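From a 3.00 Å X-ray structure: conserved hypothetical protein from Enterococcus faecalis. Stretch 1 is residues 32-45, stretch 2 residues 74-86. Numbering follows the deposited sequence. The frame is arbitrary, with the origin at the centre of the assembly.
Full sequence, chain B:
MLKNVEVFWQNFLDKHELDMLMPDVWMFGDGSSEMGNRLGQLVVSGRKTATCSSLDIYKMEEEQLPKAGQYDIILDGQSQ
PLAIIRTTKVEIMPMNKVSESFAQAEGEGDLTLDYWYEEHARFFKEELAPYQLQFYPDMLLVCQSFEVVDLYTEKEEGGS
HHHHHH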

ATOM      1  N   SER B  32      -0.953   5.049   5.066  1.00 23.40           N
ATOM      2  CA  SER B  32      -2.299   4.576   5.346  1.00 23.67           C
ATOM      3  C   SER B  32      -2.930   4.227   4.003  1.00 24.06           C
ATOM      4  O   SER B  32      -2.806   4.974   3.025  1.00 23.09           O
ATOM      5  CB  SER B  32      -3.131   5.670   6.009  1.00 30.72           C
ATOM      6  OG  SER B  32      -2.469   6.191   7.141  1.00 29.95           O
ATOM      7  N   SER B  33      -3.606   3.088   3.951  1.00 29.46           N
ATOM      8  CA  SER B  33      -4.256   2.676   2.724  1.00 32.00           C
ATOM      9  C   SER B  33      -5.227   3.780   2.297  1.00 32.45           C
ATOM     10  O   SER B  33      -5.152   4.289   1.181  1.00 35.05           O
ATOM     11  CB  SER B  33      -5.006   1.370   2.950  1.00 29.37           C
ATOM     12  OG  SER B  33      -5.395   0.815   1.713  1.00 34.32           O
ATOM     13  N   GLU B  34      -6.129   4.157   3.198  1.00 24.29           N
ATOM     14  CA  GLU B  34      -7.112   5.197   2.914  1.00 27.80           C
ATOM     15  C   GLU B  34      -6.480   6.407   2.233  1.00 23.48           C
ATOM     16  O   GLU B  34      -6.809   6.735   1.091  1.00 24.33           O
ATOM     17  CB  GLU B  34      -7.811   5.642   4.206  1.00 60.87           C
ATOM     18  CG  GLU B  34      -9.268   5.161   4.347  1.00 78.23           C
ATOM     19  CD  GLU B  34      -9.414   3.735   4.887  1.00 89.24           C
ATOM     20  OE1 GLU B  34      -9.144   3.511   6.089  1.00 96.61           O
ATOM     21  OE2 GLU B  34      -9.807   2.839   4.107  1.00 96.75           O
ATOM     22  N   MET B  35      -5.568   7.071   2.935  1.00 21.72           N
ATOM     23  CA  MET B  35      -4.906   8.245   2.384  1.00 19.68           C
ATOM     24  C   MET B  35      -4.201   7.900   1.089  1.00 17.58           C
ATOM     25  O   MET B  35      -4.159   8.707   0.167  1.00 16.20           O
ATOM     26  CB  MET B  35      -3.899   8.798   3.386  1.00 26.30           C
ATOM     27  CG  MET B  35      -3.210  10.065   2.934  1.00 30.53           C
ATOM     28  SD  MET B  35      -2.383  10.957   4.294  1.00 34.62           S
ATOM     29  CE  MET B  35      -3.793  11.965   4.887  1.00 37.38           C
ATOM     30  N   GLY B  36      -3.657   6.688   1.027  1.00 19.87           N
ATOM     31  CA  GLY B  36      -2.945   6.241  -0.159  1.00 18.74           C
ATOM     32  C   GLY B  36      -3.799   6.199  -1.405  1.00 18.39           C
ATOM     33  O   GLY B  36      -3.348   6.557  -2.500  1.00 18.47           O
ATOM     34  N   ASN B  37      -5.040   5.755  -1.234  1.00 20.91           N
ATOM     35  CA  ASN B  37      -5.993   5.661  -2.337  1.00 19.78           C
ATOM     36  C   ASN B  37      -6.656   7.021  -2.601  1.00 21.60           C
ATOM     37  O   ASN B  37      -6.761   7.460  -3.750  1.00 21.89           O
ATOM     38  CB  ASN B  37      -7.050   4.602  -2.007  1.00  9.77           C
ATOM     39  CG  ASN B  37      -6.479   3.186  -2.007  1.00 10.76           C
ATOM     40  OD1 ASN B  37      -6.887   2.333  -1.218  1.00 10.12           O
ATOM     41  ND2 ASN B  37      -5.535   2.932  -2.908  1.00 11.55           N
ATOM     42  N   ARG B  38      -7.088   7.684  -1.528  1.00 24.99           N
ATOM     43  CA  ARG B  38      -7.724   8.993  -1.623  1.00 25.60           C
ATOM     44  C   ARG B  38      -6.900   9.897  -2.513  1.00 26.21           C
ATOM     45  O   ARG B  38      -7.404  10.443  -3.486  1.00 27.10           O
ATOM     46  CB  ARG B  38      -7.845   9.624  -0.238  1.00 33.05           C
ATOM     47  CG  ARG B  38      -8.644  10.915  -0.195  1.00 35.52           C
ATOM     48  CD  ARG B  38      -8.935  11.329   1.244  1.00 39.98           C
ATOM     49  NE  ARG B  38      -7.763  11.819   1.976  1.00 43.71           N
ATOM     50  CZ  ARG B  38      -7.207  13.018   1.795  1.00 46.21           C
ATOM     51  NH1 ARG B  38      -6.146  13.371   2.516  1.00 45.49           N
ATOM     52  NH2 ARG B  38      -7.707  13.868   0.897  1.00 45.75           N
ATOM     53  N   LEU B  39      -5.626  10.062  -2.180  1.00 27.92           N
ATOM     54  CA  LEU B  39      -4.754  10.911  -2.981  1.00 25.75           C
ATOM     55  C   LEU B  39      -4.421  10.280  -4.334  1.00 24.24           C
ATOM     56  O   LEU B  39      -4.137  10.980  -5.300  1.00 23.28           O
ATOM     57  CB  LEU B  39      -3.473  11.211  -2.210  1.00 15.57           C
ATOM     58  CG  LEU B  39      -3.696  11.884  -0.856  1.00 13.84           C
ATOM     59  CD1 LEU B  39      -2.340  12.295  -0.291  1.00 10.67           C
ATOM     60  CD2 LEU B  39      -4.611  13.093  -1.016  1.00 11.10           C
ATOM     61  N   GLY B  40      -4.462   8.955  -4.401  1.00  9.55           N
ATOM     62  CA  GLY B  40      -4.173   8.285  -5.650  1.00  7.79           C
ATOM     63  C   GLY B  40      -5.219   8.559  -6.712  1.00  7.52           C
ATOM     64  O   GLY B  40      -4.885   8.815  -7.868  1.00  5.61           O
ATOM     65  N   GLN B  41      -6.492   8.520  -6.331  1.00 11.73           N
ATOM     66  CA  GLN B  41      -7.554   8.740  -7.299  1.00 15.39           C
ATOM     67  C   GLN B  41      -7.546  10.181  -7.740  1.00 15.48           C
ATOM     68  O   GLN B  41      -7.834  10.489  -8.899  1.00 17.57           O
ATOM     69  CB  GLN B  41      -8.915   8.384  -6.704  1.00 52.91           C
ATOM     70  CG  GLN B  41      -9.807   7.565  -7.646  1.00 62.01           C
ATOM     71  CD  GLN B  41      -9.300   6.132  -7.876  1.00 67.05           C
ATOM     72  OE1 GLN B  41      -9.938   5.341  -8.577  1.00 70.71           O
ATOM     73  NE2 GLN B  41      -8.156   5.799  -7.284  1.00 70.60           N
ATOM     74  N   LEU B  42      -7.200  11.059  -6.804  1.00 20.61           N
ATOM     75  CA  LEU B  42      -7.125  12.495  -7.045  1.00 20.12           C
ATOM     76  C   LEU B  42      -6.092  12.824  -8.117  1.00 19.78           C
ATOM     77  O   LEU B  42      -6.230  13.800  -8.844  1.00 18.01           O
ATOM     78  CB  LEU B  42      -6.756  13.203  -5.746  1.00 14.24           C
ATOM     79  CG  LEU B  42      -7.746  14.209  -5.166  1.00 15.87           C
ATOM     80  CD1 LEU B  42      -9.153  13.839  -5.528  1.00 19.16           C
ATOM     81  CD2 LEU B  42      -7.585  14.233  -3.664  1.00 17.01           C
ATOM     82  N   VAL B  43      -5.056  11.999  -8.208  1.00 20.17           N
ATOM     83  CA  VAL B  43      -3.995  12.214  -9.181  1.00 19.64           C
ATOM     84  C   VAL B  43      -4.387  11.693 -10.556  1.00 25.96           C
ATOM     85  O   VAL B  43      -4.329  12.421 -11.554  1.00 26.23           O
ATOM     86  CB  VAL B  43      -2.674  11.543  -8.703  1.00  7.92           C
ATOM     87  CG1 VAL B  43      -1.694  11.380  -9.866  1.00  4.07           C
ATOM     88  CG2 VAL B  43      -2.042  12.394  -7.600  1.00  1.00           C
ATOM     89  N   VAL B  44      -4.798  10.431 -10.600  1.00 36.33           N
ATOM     90  CA  VAL B  44      -5.184   9.808 -11.855  1.00 36.64           C
ATOM     91  C   VAL B  44      -6.372  10.507 -12.507  1.00 38.24           C
ATOM     92  O   VAL B  44      -6.455  10.573 -13.731  1.00 38.37           O
ATOM     93  CB  VAL B  44      -5.500   8.288 -11.651  1.00 20.66           C
ATOM     94  CG1 VAL B  44      -4.305   7.592 -11.017  1.00 27.83           C
ATOM     95  CG2 VAL B  44      -6.719   8.107 -10.770  1.00 27.36           C
ATOM     96  N   SER B  45      -7.278  11.041 -11.693  1.00 14.32           N
ATOM     97  CA  SER B  45      -8.467  11.723 -12.204  1.00 12.81           C
ATOM     98  C   SER B  45      -8.153  13.118 -12.732  1.00 11.53           C
ATOM     99  O   SER B  45      -9.022  13.805 -13.263  1.00 10.98           O
ATOM    100  CB  SER B  45      -9.533  11.824 -11.114  1.00 31.92           C
ATOM    101  OG  SER B  45      -9.122  12.702 -10.083  1.00 29.11           O
ATOM    102  N   ILE B  74       3.858   5.757  -9.124  1.00 22.71           N
ATOM    103  CA  ILE B  74       2.949   5.950  -7.993  1.00 18.40           C
ATOM    104  C   ILE B  74       2.131   4.722  -7.599  1.00 21.88           C
ATOM    105  O   ILE B  74       1.497   4.094  -8.445  1.00 21.51           O
ATOM    106  CB  ILE B  74       1.973   7.082  -8.287  1.00 12.97           C
ATOM    107  CG1 ILE B  74       2.744   8.382  -8.487  1.00  9.70           C
ATOM    108  CG2 ILE B  74       0.959   7.185  -7.185  1.00 11.52           C
ATOM    109  CD1 ILE B  74       3.580   8.774  -7.299  1.00  7.53           C
ATOM    110  N   LEU B  75       2.134   4.393  -6.309  1.00 24.52           N
ATOM    111  CA  LEU B  75       1.384   3.245  -5.811  1.00 25.38           C
ATOM    112  C   LEU B  75       0.123   3.705  -5.117  1.00 27.72           C
ATOM    113  O   LEU B  75       0.068   4.829  -4.615  1.00 30.11           O
ATOM    114  CB  LEU B  75       2.220   2.454  -4.815  1.00 19.86           C
ATOM    115  CG  LEU B  75       3.500   1.837  -5.368  1.00 19.92           C
ATOM    116  CD1 LEU B  75       4.227   1.103  -4.260  1.00 13.70           C
ATOM    117  CD2 LEU B  75       3.153   0.879  -6.494  1.00 19.41           C
ATOM    118  N   ASP B  76      -0.892   2.846  -5.094  1.00 18.11           N
ATOM    119  CA  ASP B  76      -2.147   3.179  -4.422  1.00 20.26           C
ATOM    120  C   ASP B  76      -2.086   2.666  -2.979  1.00 20.44           C
ATOM    121  O   ASP B  76      -1.041   2.177  -2.536  1.00 22.02           O
ATOM    122  CB  ASP B  76      -3.351   2.592  -5.179  1.00 23.64           C
ATOM    123  CG  ASP B  76      -3.367   1.063  -5.204  1.00 25.11           C
ATOM    124  OD1 ASP B  76      -2.334   0.419  -4.917  1.00 29.06           O
ATOM    125  OD2 ASP B  76      -4.431   0.499  -5.533  1.00 27.24           O
ATOM    126  N   GLY B  77      -3.186   2.795  -2.247  1.00 21.20           N
ATOM    127  CA  GLY B  77      -3.216   2.351  -0.864  1.00 22.51           C
ATOM    128  C   GLY B  77      -2.743   0.930  -0.611  1.00 24.66           C
ATOM    129  O   GLY B  77      -2.156   0.650   0.436  1.00 25.41           O
ATOM    130  N   GLN B  78      -2.998   0.031  -1.564  1.00 29.28           N
ATOM    131  CA  GLN B  78      -2.595  -1.368  -1.442  1.00 29.70           C
ATOM    132  C   GLN B  78      -1.221  -1.626  -2.024  1.00 28.48           C
ATOM    133  O   GLN B  78      -0.945  -2.727  -2.491  1.00 31.43           O
ATOM    134  CB  GLN B  78      -3.585  -2.288  -2.148  1.00 38.58           C
ATOM    135  CG  GLN B  78      -4.931  -2.347  -1.499  1.00 45.33           C
ATOM    136  CD  GLN B  78      -5.777  -1.154  -1.830  1.00 50.91           C
ATOM    137  OE1 GLN B  78      -6.808  -0.924  -1.205  1.00 53.87           O
ATOM    138  NE2 GLN B  78      -5.356  -0.387  -2.829  1.00 53.20           N
ATOM    139  N   SER B  79      -0.367  -0.612  -2.009  1.00 21.19           N
ATOM    140  CA  SER B  79       0.988  -0.736  -2.524  1.00 18.69           C
ATOM    141  C   SER B  79       1.040  -1.396  -3.900  1.00 16.95           C
ATOM    142  O   SER B  79       2.003  -2.078  -4.245  1.00 17.17           O
ATOM    143  CB  SER B  79       1.848  -1.516  -1.529  1.00 26.57           C
ATOM    144  OG  SER B  79       1.736  -0.953  -0.231  1.00 25.58           O
ATOM    145  N   GLN B  80      -0.010  -1.189  -4.686  1.00 16.92           N
ATOM    146  CA  GLN B  80      -0.072  -1.730  -6.032  1.00 17.72           C
ATOM    147  C   GLN B  80       0.190  -0.567  -6.985  1.00 13.46           C
ATOM    148  O   GLN B  80      -0.258   0.549  -6.735  1.00 17.59           O
ATOM    149  CB  GLN B  80      -1.461  -2.301  -6.295  1.00 29.04           C
ATOM    150  CG  GLN B  80      -1.847  -3.450  -5.393  1.00 41.20           C
ATOM    151  CD  GLN B  80      -1.021  -4.685  -5.661  1.00 49.69           C
ATOM    152  OE1 GLN B  80      -0.969  -5.168  -6.793  1.00 55.50           O
ATOM    153  NE2 GLN B  80      -0.370  -5.207  -4.625  1.00 54.83           N
ATOM    154  N   PRO B  81       0.933  -0.801  -8.078  1.00  9.06           N
ATOM    155  CA  PRO B  81       1.222   0.268  -9.041  1.00  8.66           C
ATOM    156  C   PRO B  81      -0.042   0.930  -9.542  1.00  7.73           C
ATOM    157  O   PRO B  81      -0.997   0.258  -9.916  1.00  6.80           O
ATOM    158  CB  PRO B  81       1.995  -0.444 -10.148  1.00 10.99           C
ATOM    159  CG  PRO B  81       1.651  -1.879  -9.961  1.00 11.25           C
ATOM    160  CD  PRO B  81       1.585  -2.050  -8.478  1.00 12.89           C
ATOM    161  N   LEU B  82      -0.030   2.256  -9.544  1.00 23.70           N
ATOM    162  CA  LEU B  82      -1.178   3.059  -9.946  1.00 24.22           C
ATOM    163  C   LEU B  82      -0.970   3.782 -11.273  1.00 24.86           C
ATOM    164  O   LEU B  82      -1.681   3.542 -12.243  1.00 25.11           O
ATOM    165  CB  LEU B  82      -1.459   4.091  -8.862  1.00 18.94           C
ATOM    166  CG  LEU B  82      -2.884   4.312  -8.377  1.00 19.27           C
ATOM    167  CD1 LEU B  82      -2.891   5.563  -7.519  1.00 20.48           C
ATOM    168  CD2 LEU B  82      -3.823   4.463  -9.551  1.00 19.82           C
ATOM    169  N   ALA B  83      -0.010   4.696 -11.303  1.00 22.68           N
ATOM    170  CA  ALA B  83       0.281   5.437 -12.520  1.00 23.47           C
ATOM    171  C   ALA B  83       1.674   6.007 -12.412  1.00 23.21           C
ATOM    172  O   ALA B  83       2.262   6.002 -11.337  1.00 23.68           O
ATOM    173  CB  ALA B  83      -0.716   6.562 -12.704  1.00 23.21           C
ATOM    174  N   ILE B  84       2.221   6.469 -13.526  1.00 18.16           N
ATOM    175  CA  ILE B  84       3.536   7.076 -13.481  1.00 18.61           C
ATOM    176  C   ILE B  84       3.365   8.554 -13.876  1.00 19.28           C
ATOM    177  O   ILE B  84       2.535   8.901 -14.721  1.00 17.30           O
ATOM    178  CB  ILE B  84       4.567   6.309 -14.373  1.00 16.50           C
ATOM    179  CG1 ILE B  84       5.248   7.266 -15.329  1.00 15.06           C
ATOM    180  CG2 ILE B  84       3.928   5.155 -15.079  1.00 15.68           C
ATOM    181  CD1 ILE B  84       6.498   7.838 -14.737  1.00 14.61           C
ATOM    182  N   ILE B  85       4.129   9.428 -13.225  1.00 10.23           N
ATOM    183  CA  ILE B  85       4.016  10.855 -13.464  1.00 14.01           C
ATOM    184  C   ILE B  85       5.331  11.545 -13.798  1.00 13.32           C
ATOM    185  O   ILE B  85       6.411  11.046 -13.487  1.00 13.65           O
ATOM    186  CB  ILE B  85       3.426  11.524 -12.232  1.00  1.28           C
ATOM    187  CG1 ILE B  85       4.380  11.368 -11.049  1.00  5.57           C
ATOM    188  CG2 ILE B  85       2.123  10.852 -11.867  1.00  3.34           C
ATOM    189  CD1 ILE B  85       3.972  12.146  -9.841  1.00 12.24           C
ATOM    190  N   ARG B  86       5.231  12.708 -14.428  1.00 26.84           N
ATOM    191  CA  ARG B  86       6.420  13.469 -14.773  1.00 25.15           C
ATOM    192  C   ARG B  86       6.375  14.843 -14.119  1.00 24.50           C
ATOM    193  O   ARG B  86       5.371  15.555 -14.211  1.00 23.63           O
ATOM    194  CB  ARG B  86       6.547  13.636 -16.280  1.00 26.24           C
ATOM    195  CG  ARG B  86       7.976  13.816 -16.673  1.00 26.15           C
ATOM    196  CD  ARG B  86       8.232  15.097 -17.400  1.00 26.94           C
ATOM    197  NE  ARG B  86       8.017  14.943 -18.831  1.00 27.27           N
ATOM    198  CZ  ARG B  86       6.836  15.075 -19.406  1.00 27.89           C
ATOM    199  NH1 ARG B  86       5.786  15.362 -18.653  1.00 27.92           N
ATOM    200  NH2 ARG B  86       6.710  14.929 -20.714  1.00 30.01           N
TER

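A helix that starts at Ser33 packs against a hairpin whose strands, 74-75 and 81-86, are joined by a type I turn from Asp76 to Ser79. The helix axis crosses strand 81-86 at 47°, approaching to 9.1 Å, but its first turn sits far closer to the hairpin's bend: Ser33 CA lies 3.7 Å from Gly77 CA. Glycine makes this possible. A CB on Gly77 would clash with Ser33 O, and one on Gly36 would clash with Gly77 CA. Backbone therefore meets backbone, Gly36 C lying 3.6 Å from Gly77 N, and Gly77 CA makes a CA-H...O contact with Ser33 O at 3.4 Å.

One helical turn on, Gly40 repeats the rule: Gly40 CA is 3.5 Å from Leu82 CD1, and a CB on Gly40 would come within 2.7 Å of that methyl. All three glycines are buried. Farther along, the backbones stand apart, Val44 CA 7.0 Å from Ala83 CA, and apolar side chains whose CA-to-CB bonds point toward the other stretch fill the space. Val44 CG1 packs 3.5 Å from Leu82 CD2 and 4.1 Å from Ala83 CB, while Val43 CG1 reaches Ile85 CG2 at 4.3 Å; Val43, Ala83 and Ile85 are buried.

The contact buries 441 Å², both sides summed, with no clear hydrogen bond across it. The hairpin braces itself: Asp76 OD1 accepts from Gln80 N at 2.8 Å, and Ser79 N donates to Asp76 O at 2.9 Å.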